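Local coordinates for SusD superfamily protein (Bacteroides vulgatus ATCC 8482, PDB 3JQ0) that probably binds nutrients, likely sugars, at the outer membrane as a member of the SusD family, although its ligand has not been established, at residues Y102-G105 with E106-M110; F173-G176 with R177-S181. All coordinates share one frame; numbering follows the deposited sequence. Where two conformers were deposited one is given.

Interaction 1 (Y102-G105 with E106-M110)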
loop_
_atom_site.group_PDB
_atom_site.type_symbol
_atom_site.label_atom_id
_atom_site.label_comp_id
_atom_site.label_asym_id
_atom_site.label_seq_id
_atom_site.Cartn_x
_atom_site.Cartn_y
_atom_site.Cartn_z
ATOM N N TYR A 102 -16.639 12.654 15.687
ATOM C CA TYR A 102 -15.320 12.326 15.175
ATOM C C TYR A 102 -15.068 10.818 15.320
ATOM O O TYR A 102 -14.575 10.164 14.407
ATOM C CB TYR A 102 -14.196 13.135 15.851
ATOM C CG TYR A 102 -12.980 13.276 14.947
ATOM C CD1 TYR A 102 -12.956 14.235 13.924
ATOM C CD2 TYR A 102 -11.910 12.388 15.025
ATOM C CE1 TYR A 102 -11.910 14.360 13.083
ATOM C CE2 TYR A 102 -10.825 12.507 14.154
ATOM C CZ TYR A 102 -10.850 13.483 13.187
ATOM O OH TYR A 102 -9.781 13.590 12.320
ATOM N N TYR A 103 -15.394 10.267 16.491
ATOM C CA TYR A 103 -15.218 8.832 16.692
ATOM C C TYR A 103 -16.072 8.025 15.710
ATOM O O TYR A 103 -15.597 7.014 15.187
ATOM C CB TYR A 103 -15.569 8.397 18.096
ATOM C CG TYR A 103 -14.627 8.781 19.213
ATOM C CD1 TYR A 103 -13.260 8.706 19.082
ATOM C CD2 TYR A 103 -15.128 9.186 20.434
ATOM C CE1 TYR A 103 -12.438 9.006 20.102
ATOM C CE2 TYR A 103 -14.307 9.528 21.444
ATOM C CZ TYR A 103 -12.958 9.438 21.305
ATOM O OH TYR A 103 -12.080 9.720 22.347
ATOM N N LEU A 104 -17.307 8.438 15.446
ATOM C CA LEU A 104 -18.154 7.728 14.511
ATOM C C LEU A 104 -17.570 7.844 13.100
ATOM O O LEU A 104 -17.574 6.847 12.361
ATOM C CB LEU A 104 -19.591 8.240 14.582
ATOM C CG LEU A 104 -20.351 7.877 15.854
ATOM C CD1 LEU A 104 -21.726 8.568 15.942
ATOM C CD2 LEU A 104 -20.497 6.384 15.986
ATOM N N GLY A 105 -17.055 9.024 12.738
ATOM C CA GLY A 105 -16.434 9.168 11.421
ATOM C C GLY A 105 -15.304 8.166 11.278
ATOM O O GLY A 105 -15.180 7.460 10.251
ATOM N N GLU A 106 -14.502 8.032 12.330
ATOM C CA GLU A 106 -13.404 7.088 12.301
ATOM C C GLU A 106 -13.846 5.634 12.260
ATOM O O GLU A 106 -13.264 4.827 11.491
ATOM C CB GLU A 106 -12.464 7.321 13.472
ATOM C CG GLU A 106 -11.812 8.683 13.503
ATOM C CD GLU A 106 -10.781 8.792 14.588
ATOM O OE1 GLU A 106 -11.113 8.500 15.731
ATOM O OE2 GLU A 106 -9.606 9.225 14.330
ATOM N N ALA A 107 -14.835 5.271 13.078
ATOM C CA ALA A 107 -15.239 3.889 13.193
ATOM C C ALA A 107 -15.933 3.389 11.916
ATOM O O ALA A 107 -15.608 2.314 11.392
ATOM C CB ALA A 107 -16.112 3.686 14.429
ATOM N N TYR A 108 -16.880 4.180 11.409
ATOM C CA TYR A 108 -17.525 3.811 10.132
ATOM C C TYR A 108 -16.465 3.742 9.011
ATOM O O TYR A 108 -16.541 2.860 8.141
ATOM C CB TYR A 108 -18.632 4.797 9.805
ATOM C CG TYR A 108 -19.925 4.601 10.557
ATOM C CD1 TYR A 108 -20.650 3.447 10.420
ATOM C CD2 TYR A 108 -20.412 5.588 11.412
ATOM C CE1 TYR A 108 -21.862 3.257 11.083
ATOM C CE2 TYR A 108 -21.629 5.417 12.084
ATOM C CZ TYR A 108 -22.327 4.256 11.914
ATOM O OH TYR A 108 -23.538 4.085 12.570
ATOM N N GLY A 109 -15.518 4.677 8.994
ATOM C CA GLY A 109 -14.493 4.695 7.941
ATOM C C GLY A 109 -13.612 3.452 8.014
ATOM O O GLY A 109 -13.353 2.810 6.987
HETATM N N MSE A 110 -13.147 3.112 9.232
HETATM C CA MSE A 110 -12.313 1.918 9.391
HETATM C C MSE A 110 -13.069 0.650 9.028
HETATM O O MSE A 110 -12.472 -0.289 8.446
HETATM C CB MSE A 110 -11.745 1.821 10.793
HETATM C CG MSE A 110 -10.678 2.865 11.145
HETATM SE SE MSE A 110 -9.864 2.579 12.877
HETATM C CE MSE A 110 -11.355 3.189 13.972
#

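Interaction 2 (F173-G176 with R177-S181)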
loop_
_atom_site.group_PDB
_atom_site.type_symbol
_atom_site.label_atom_id
_atom_site.label_comp_id
_atom_site.label_asym_id
_atom_site.label_seq_id
_atom_site.Cartn_x
_atom_site.Cartn_y
_atom_site.Cartn_z
ATOM N N PHE A 173 -7.091 17.148 11.141
ATOM C CA PHE A 173 -6.594 15.869 11.660
ATOM C C PHE A 173 -6.682 16.024 13.178
ATOM O O PHE A 173 -5.672 16.203 13.859
ATOM C CB PHE A 173 -5.157 15.613 11.179
ATOM C CG PHE A 173 -5.043 15.441 9.686
ATOM C CD1 PHE A 173 -5.450 14.261 9.085
ATOM C CD2 PHE A 173 -4.527 16.446 8.876
ATOM C CE1 PHE A 173 -5.347 14.096 7.732
ATOM C CE2 PHE A 173 -4.448 16.286 7.535
ATOM C CZ PHE A 173 -4.841 15.089 6.958
ATOM N N LYS A 174 -7.906 15.924 13.694
ATOM C CA LYS A 174 -8.176 16.197 15.098
ATOM C C LYS A 174 -7.375 15.306 16.020
ATOM O O LYS A 174 -6.957 15.748 17.075
ATOM C CB LYS A 174 -9.668 16.034 15.406
ATOM C CG LYS A 174 -10.073 16.297 16.861
ATOM C CD LYS A 174 -11.580 15.984 16.985
ATOM C CE LYS A 174 -12.177 16.155 18.370
ATOM N NZ LYS A 174 -12.506 14.819 18.974
ATOM N N LEU A 175 -7.162 14.049 15.621
ATOM C CA LEU A 175 -6.401 13.102 16.413
ATOM C C LEU A 175 -5.068 12.733 15.736
ATOM O O LEU A 175 -4.435 11.734 16.098
ATOM C CB LEU A 175 -7.222 11.876 16.680
ATOM C CG LEU A 175 -8.476 12.124 17.518
ATOM C CD1 LEU A 175 -9.277 10.874 17.681
ATOM C CD2 LEU A 175 -8.144 12.676 18.924
ATOM N N GLY A 176 -4.663 13.559 14.777
ATOM C CA GLY A 176 -3.404 13.359 14.052
ATOM C C GLY A 176 -3.562 12.541 12.773
ATOM O O GLY A 176 -4.569 11.862 12.565
ATOM N N ARG A 177 -2.517 12.593 11.953
ATOM C CA ARG A 177 -2.518 11.878 10.672
ATOM C C ARG A 177 -2.347 10.389 10.849
ATOM O O ARG A 177 -2.524 9.659 9.877
ATOM C CB ARG A 177 -1.427 12.442 9.768
ATOM C CG ARG A 177 -1.646 13.888 9.403
ATOM C CD ARG A 177 -0.345 14.575 8.929
ATOM N NE ARG A 177 -0.545 16.016 8.844
ATOM C CZ ARG A 177 -0.955 16.676 7.779
ATOM N NH1 ARG A 177 -1.102 16.089 6.612
ATOM N NH2 ARG A 177 -1.135 17.986 7.856
ATOM N N HIS A 178 -2.000 9.939 12.053
ATOM C CA HIS A 178 -1.931 8.511 12.312
ATOM C C HIS A 178 -3.237 7.940 12.861
ATOM O O HIS A 178 -3.298 6.765 13.167
ATOM C CB HIS A 178 -0.753 8.241 13.231
ATOM C CG HIS A 178 -0.902 8.905 14.558
ATOM N ND1 HIS A 178 -1.192 10.247 14.667
ATOM C CD2 HIS A 178 -0.834 8.416 15.806
ATOM C CE1 HIS A 178 -1.297 10.552 15.942
ATOM N NE2 HIS A 178 -1.058 9.465 16.646
ATOM N N PHE A 179 -4.283 8.772 12.925
ATOM C CA PHE A 179 -5.631 8.343 13.249
ATOM C C PHE A 179 -6.500 8.628 12.035
ATOM O O PHE A 179 -6.237 9.534 11.251
ATOM C CB PHE A 179 -6.180 9.056 14.508
ATOM C CG PHE A 179 -5.736 8.405 15.800
ATOM C CD1 PHE A 179 -4.399 8.371 16.197
ATOM C CD2 PHE A 179 -6.657 7.792 16.619
ATOM C CE1 PHE A 179 -4.033 7.756 17.391
ATOM C CE2 PHE A 179 -6.276 7.171 17.793
ATOM C CZ PHE A 179 -4.985 7.119 18.162
ATOM N N TRP A 180 -7.588 7.862 11.892
ATOM C CA TRP A 180 -8.477 8.043 10.774
ATOM C C TRP A 180 -9.105 9.444 10.804
ATOM O O TRP A 180 -9.312 10.017 11.865
ATOM C CB TRP A 180 -9.545 6.929 10.741
ATOM C CG TRP A 180 -10.240 6.774 9.419
ATOM C CD1 TRP A 180 -11.371 7.432 8.986
ATOM C CD2 TRP A 180 -9.829 5.918 8.351
ATOM N NE1 TRP A 180 -11.686 6.998 7.726
ATOM C CE2 TRP A 180 -10.766 6.094 7.292
ATOM C CE3 TRP A 180 -8.796 4.996 8.193
ATOM C CZ2 TRP A 180 -10.669 5.429 6.087
ATOM C CZ3 TRP A 180 -8.691 4.316 6.976
ATOM C CH2 TRP A 180 -9.635 4.529 5.949
ATOM N N SER A 181 -9.424 9.991 9.637
ATOM C CA SER A 181 -9.878 11.393 9.507
ATOM C C SER A 181 -10.802 11.504 8.301
ATOM O O SER A 181 -10.951 10.563 7.487
ATOM C CB SER A 181 -8.678 12.317 9.311
ATOM O OG SER A 181 -8.082 12.093 8.045
HETATM O O HOH W 1 -7.249 12.503 13.056
#

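Interaction 1 (Y102-G105 with E106-M110)
Two tyrosine rings meet the carboxylate of Glu106 from different directions. At the Tyr103 ring, OE1 of Glu106 lies at the edge, near the ring plane, 4.0 Å from CD1. The Tyr102 ring takes OE2 obliquely, 3.5 Å from CE2, with the ring and carboxylate planes 55° apart. A third ring, Tyr108, has the Leu104 carbonyl oxygen slantwise beside it, 3.2 Å from Tyr108 CD2, while the Leu104 methyl CD2 runs alongside Tyr108 CE2 at 4.2 Å. The first torsion of Tyr102 (chi1 -154°) puts CG anti to the backbone N, so that the CD2-CE2 side of the ring meets the Glu106 carboxylate as the two side chains cross; Glu106 CG sits 3.3 Å from Tyr102 O. Backbone bonds from Glu106 N to Tyr102 O, Ala107 N to Tyr103 O, Tyr108 N to Leu104 O and Gly109 N to Gly105 O give the i to i+4 ladder of an alpha-helix. They lie in the N-terminal half of helix 97-122, part of the helical scaffold of a SusD-family protein, packed here among helices 9-25, 75-91 and 149-167. Gly105 O also accepts a bond from Ser163, so two donors grip it. The buried polar ends are answered by other parts of the chain: Asn16 ND2 donates to Glu106 OE1, the Tyr103 hydroxyl bonds Thr13, and the Tyr102 hydroxyl bonds Ser172 O. Without the Glu106 carboxylate, as with an alanine here, Asn16 would probably lose its acceptor and a gap open between the rings of Tyr102 and Tyr103. Tyr108 touches both Ala162 of helix 149-167 and Ile86 of helix 75-91.

Interaction 2 (F173-G176 with R177-S181)
Arg177 reaches back over the Phe173 ring. Its CB stays beside the Gly176 carbonyl carbon, but CG, anti to Arg177's own carbonyl carbon (chi1 -63°), stands above the ring centre, 3.7 Å from the centroid and only 10° off the normal, in a CH-pi contact. The extended chain lifts CD away from the ring before NE comes back to 4.0 Å from Phe173 CD2, and CZ and NH1 come to 3.5 Å from CE2. That ring carbon lies over one face of the guanidinium, toward its rim, with the two planes 38° apart. Bonds from NH1 to Met243 O and from NH2 to Asp221 O fix the guanidinium's rotation, and NH2 also holds a bound Tris molecule, probably from the crystallisation liquor. Across the Phe173 ring from Arg177, Ser181 OG approaches CE1 obliquely at 3.4 Å. Leu175 and Phe179 pack CB to CB at 3.7 Å, and the Leu175 carbonyl oxygen lies aslant the Phe179 ring. Gly176, with positive phi, adopts a backbone shape in which any CB would jam against the preceding carbonyl oxygen. Its N bonds Phe173 O, and its O accepts from Phe179 N at 3.1 Å, the donor standing well above the carbonyl plane. A water bridges the same oxygen, at 2.8 Å, to Leu175 N. Phe173 to Gly176 and Gly176 to Phe179 are thus two type I beta turns sharing a glycine, and they lead into an N-cap: Ser181, its OG weakly bonded to Ala184 N, starts helix 182-199 at the end of the loop from helix 149-167.

Overall arrangement
Interaction 1 is a buried contact along helix 97-122; interaction 2 lies at the surface, in the loop joining helices 149-167 and 182-199, with centres 11 Å apart. The first repeats one backbone bond along a regular helix, with a carboxylate set among rings. The second has no such repeat and relies on turns, a bridging water and an arginine lying over an aromatic ring. They meet directly: the Tyr102 hydroxyl probably bonds Lys174 N at 3.3 Å, and Glu106 OE2 lies 2.6 Å from Trp180 O, a closeness that may raise the carboxyl group's affinity for a proton. The loop thereby packs against helix 97-122, and both contacts also border helix 9-25.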